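Local coordinates for CdiI immunity protein (Cupriavidus taiwanensis, PDB 5T87), which binds the CdiA toxin of its own contact-dependent growth inhibition system as the cognate immunity protein, presumably neutralising it, at the interface of chains A and B. Residues are numbered along the deposited sequence; one frame, centred on the assembly and turned at random. Chains: chain A, CdiI immunity protein; chain B, CdiA toxin.

Contact 1: the interface of chains A and B. Residues chain A 72, 75, 104, 107-108, 112; chain B 23, 38, 50, 56.
Two arginines of the toxin converge on one carboxylate oxygen of the immunity protein, OD1 of A:Asp108, in a salt-bridge cluster where an acidic helix meets basic side chains. B:Arg23 holds the carboxylate end-on: its NH1 meets OD1 of A:Asp108 at 2.8 Å on the syn side, while its NH2 gives a nearly straight bond (177° at H) of 3.0 Å to the syn lone pair of A:Asp108 OD2. Guanidinium and carboxylate are nearly coplanar, 21° apart, which suits arginine to aspartate. B:Arg50 arrives almost at right angles from the opposite face of the carboxylate, its NH2 lying 2.7 Å from A:Asp108 OD1, well above the plane. Gripped at its end and from one face, the short carboxylate probably turns little, and the two arginines would favour its ionised form.

B:Arg23, whose chain bends at chi3 (-97°), is positioned from within the toxin by B:Asp38, its NE bonding the syn lone pair of B:Asp38 OD1 at 2.7 Å. CB of A:Asp104 lies over one face of that guanidinium, toward the rim. Over a face of B:Arg50 stands the rim of A:Phe112, planes almost perpendicular, with CE2 of A:Phe112 3.7 Å from CZ of B:Arg50. CG of A:Arg75 backs the ring. OD2 of B:Asp38 comes tip to tip to the A:His72 ring edge, in plane, 3.4 Å from its CE1.

A:Asp108 lies on helix 96-114, facing B:Arg23 on strand 21-27 and B:Arg50 ending strand 44-50.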
# COMPACT_ATOMS: atom_id res chain seq x y z
N HIS A 72 -2.59 2.87 -2.95
CA HIS A 72 -2.89 1.82 -3.92
C HIS A 72 -3.95 2.26 -4.90
O HIS A 72 -3.80 2.02 -6.10
CB HIS A 72 -3.33 0.53 -3.24
CG HIS A 72 -2.27 -0.09 -2.41
ND1 HIS A 72 -0.95 -0.14 -2.81
CD2 HIS A 72 -2.32 -0.69 -1.20
CE1 HIS A 72 -0.23 -0.74 -1.88
NE2 HIS A 72 -1.03 -1.08 -0.89
N ARG A 75 -2.39 4.61 -7.44
CA ARG A 75 -1.65 3.80 -8.39
C ARG A 75 -2.54 3.21 -9.50
O ARG A 75 -2.15 3.18 -10.66
CB ARG A 75 -0.88 2.69 -7.64
CG ARG A 75 -0.32 1.59 -8.53
CD ARG A 75 0.70 0.73 -7.80
NE ARG A 75 0.16 -0.04 -6.66
CZ ARG A 75 -0.63 -1.12 -6.75
NH1 ARG A 75 -1.06 -1.57 -7.93
NH2 ARG A 75 -1.02 -1.73 -5.64
N ASP A 104 4.75 7.47 1.65
CA ASP A 104 4.80 6.41 0.63
C ASP A 104 3.57 6.41 -0.28
O ASP A 104 3.64 5.97 -1.43
CB ASP A 104 4.93 5.02 1.27
CG ASP A 104 6.22 4.84 2.07
OD1 ASP A 104 7.17 5.64 1.92
OD2 ASP A 104 6.27 3.87 2.85
N ASP A 107 4.43 9.14 -2.71
CA ASP A 107 5.30 8.49 -3.71
C ASP A 107 4.44 7.82 -4.79
O ASP A 107 4.70 7.98 -5.97
CB ASP A 107 6.24 7.45 -3.07
CG ASP A 107 7.45 8.07 -2.36
OD1 ASP A 107 7.54 9.32 -2.30
OD2 ASP A 107 8.32 7.30 -1.87
N ASP A 108 3.41 7.08 -4.36
CA ASP A 108 2.52 6.38 -5.28
C ASP A 108 1.75 7.35 -6.17
O ASP A 108 1.64 7.14 -7.38
CB ASP A 108 1.56 5.42 -4.52
CG ASP A 108 2.29 4.26 -3.82
OD1 ASP A 108 3.54 4.19 -3.92
OD2 ASP A 108 1.62 3.42 -3.18
N PHE A 112 2.53 7.43 -10.37
CA PHE A 112 1.50 6.88 -11.25
C PHE A 112 0.57 7.92 -11.83
O PHE A 112 -0.09 7.64 -12.83
CB PHE A 112 0.70 5.79 -10.51
CG PHE A 112 1.45 4.52 -10.36
CD1 PHE A 112 1.47 3.59 -11.39
CD2 PHE A 112 2.19 4.26 -9.22
CE1 PHE A 112 2.20 2.41 -11.28
CE2 PHE A 112 2.93 3.09 -9.10
CZ PHE A 112 2.94 2.17 -10.13
N ARG B 23 7.79 -0.36 4.27
CA ARG B 23 7.80 -0.67 2.85
C ARG B 23 9.11 -1.34 2.42
O ARG B 23 10.19 -0.80 2.67
CB ARG B 23 7.59 0.60 2.02
CG ARG B 23 7.52 0.36 0.52
CD ARG B 23 6.84 1.52 -0.20
NE ARG B 23 5.43 1.27 -0.47
CZ ARG B 23 4.66 2.02 -1.27
NH1 ARG B 23 5.15 3.09 -1.88
NH2 ARG B 23 3.38 1.68 -1.45
N ASP B 38 4.05 -4.07 1.27
CA ASP B 38 3.63 -3.18 2.35
C ASP B 38 3.04 -3.98 3.49
O ASP B 38 2.45 -5.04 3.27
CB ASP B 38 2.58 -2.20 1.85
CG ASP B 38 3.08 -1.35 0.71
OD1 ASP B 38 3.87 -0.42 0.99
OD2 ASP B 38 2.72 -1.64 -0.46
N ARG B 50 5.68 -3.87 -10.17
CA ARG B 50 5.99 -2.59 -10.79
C ARG B 50 7.00 -2.70 -11.94
O ARG B 50 7.79 -3.64 -12.00
CB ARG B 50 6.49 -1.59 -9.75
CG ARG B 50 5.40 -0.96 -8.89
CD ARG B 50 5.88 0.33 -8.24
NE ARG B 50 5.00 0.76 -7.15
CZ ARG B 50 5.19 1.84 -6.39
NH1 ARG B 50 6.20 2.67 -6.63
NH2 ARG B 50 4.32 2.12 -5.43
N THR B 56 11.12 4.31 -7.20
CA THR B 56 11.77 5.58 -6.86
C THR B 56 13.29 5.38 -6.83
O THR B 56 13.76 4.24 -6.94
CB THR B 56 11.32 6.19 -5.49
OG1 THR B 56 12.11 5.64 -4.42
CG2 THR B 56 9.83 5.97 -5.22

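Contact 2: the interface of chains A and B. Residues chain A 25-26, 29, 61-62, 65; chain B 40-41.
B:Leu41, the last residue of toxin strand 34-41, pushes its forked tip between two helices of the immunity protein, 25-38 and 60-76. With CG anti to the carbonyl carbon (chi1 -77°) the fork points into the groove, and its two branches meet different helices. CD1 turns to helix 25-38, where it lies 3.7 Å from the backbone O of A:Pro25 and 3.9 Å from CB of A:Ala29. CD2 turns to helix 60-76 and meets CB of A:Ser61 at 3.8 Å, with the hydroxyl OG of the same serine equally near. Small residues suit these walls: the lone methyl of A:Ala29 and the short side chain of A:Ser61 let the leucine come close to both helices, while the branched leucine is broad enough to touch the two at once.

The packing is closest around these methyls and eases away from them. A:Leu62 stands deeper between the helices, beyond the tip of the leucine, its CD2 4.3 Å from CD2 of B:Leu41, and gives the groove an apolar floor. At the looser margin A:Glu26 passes B:Leu41 obliquely, offering CA and CG as its contact; CG lies 4.0 Å from CD1 of B:Leu41. Its chain is extended beyond CG (chi2 168°), which carries the carboxylate away from the leucine. The aliphatic stem can thus serve an apolar contact while the charged tip points elsewhere. B:Thr40 meets A:Leu65 through its backbone O, 3.8 Å from the CD2 methyl of A:Leu65, and turns its own methyl CG2 toward A:Ala29.

Polar pairing between the proteins is absent from this patch, which relies on shape and van der Waals contact. The leucine buries 100 Å² against the immunity protein, and the site probably seats the end of the toxin strand between the helices and adds apolar adhesion to the complex.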
# COMPACT_ATOMS: atom_id res chain seq x y z
N PRO A 25 -9.87 -5.99 13.87
CA PRO A 25 -8.82 -5.44 13.03
C PRO A 25 -8.48 -6.17 11.74
O PRO A 25 -8.22 -5.52 10.75
CB PRO A 25 -7.61 -5.43 13.95
CG PRO A 25 -8.20 -5.20 15.29
CD PRO A 25 -9.51 -5.92 15.30
N GLU A 26 -8.45 -7.50 11.76
CA GLU A 26 -8.10 -8.27 10.54
C GLU A 26 -9.21 -8.16 9.50
O GLU A 26 -8.93 -8.12 8.31
CB GLU A 26 -7.77 -9.74 10.86
CG GLU A 26 -6.50 -9.88 11.68
CD GLU A 26 -6.26 -11.28 12.28
OE1 GLU A 26 -5.64 -11.35 13.40
OE2 GLU A 26 -6.68 -12.29 11.63
N ALA A 29 -8.77 -4.57 8.03
CA ALA A 29 -7.64 -4.53 7.12
C ALA A 29 -8.02 -5.18 5.79
O ALA A 29 -7.67 -4.67 4.72
CB ALA A 29 -6.46 -5.26 7.73
N SER A 61 -2.14 1.18 13.55
CA SER A 61 -1.95 0.16 12.52
C SER A 61 -2.99 0.27 11.42
O SER A 61 -2.65 0.24 10.26
CB SER A 61 -1.98 -1.24 13.15
OG SER A 61 -3.23 -1.51 13.77
N LEU A 62 -4.25 0.42 11.79
CA LEU A 62 -5.34 0.45 10.82
C LEU A 62 -5.42 1.75 10.05
O LEU A 62 -5.66 1.75 8.83
CB LEU A 62 -6.69 0.16 11.48
CG LEU A 62 -6.93 -1.30 11.87
CD1 LEU A 62 -8.33 -1.45 12.47
CD2 LEU A 62 -6.73 -2.24 10.67
N LEU A 65 -2.60 1.79 7.57
CA LEU A 65 -2.90 0.90 6.46
C LEU A 65 -3.87 1.56 5.44
O LEU A 65 -3.68 1.47 4.21
CB LEU A 65 -3.48 -0.43 6.97
CG LEU A 65 -3.96 -1.39 5.87
CD1 LEU A 65 -2.81 -1.75 4.95
CD2 LEU A 65 -4.59 -2.64 6.44
N THR B 40 0.53 -5.29 6.19
CA THR B 40 -0.88 -5.39 6.41
C THR B 40 -1.11 -5.17 7.90
O THR B 40 -1.68 -4.17 8.31
CB THR B 40 -1.39 -6.76 5.92
OG1 THR B 40 -1.14 -6.88 4.50
CG2 THR B 40 -2.87 -6.98 6.22
N LEU B 41 -0.62 -6.11 8.70
CA LEU B 41 -0.73 -6.12 10.16
C LEU B 41 0.36 -7.10 10.63
O LEU B 41 0.61 -8.10 9.97
CB LEU B 41 -2.11 -6.62 10.61
CG LEU B 41 -3.33 -5.71 10.53
CD1 LEU B 41 -4.63 -6.38 11.00
CD2 LEU B 41 -3.09 -4.42 11.31

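Contact 1 and contact 2 have their C-alpha centres about 18 Å apart and are joined by two elements. Toxin strand 34-41 supplies B:Asp38 to contact 1 and ends at contact 2, while helix 60-76 of the immunity protein serves contact 2 with its early residues and contact 1 with its later ones. The strand and helix therefore tie a charged site to an apolar one. The two sites make different demands on the partner, directional salt bridges at one place and a matching groove at the other, which may contribute to recognition of this toxin by its immunity protein.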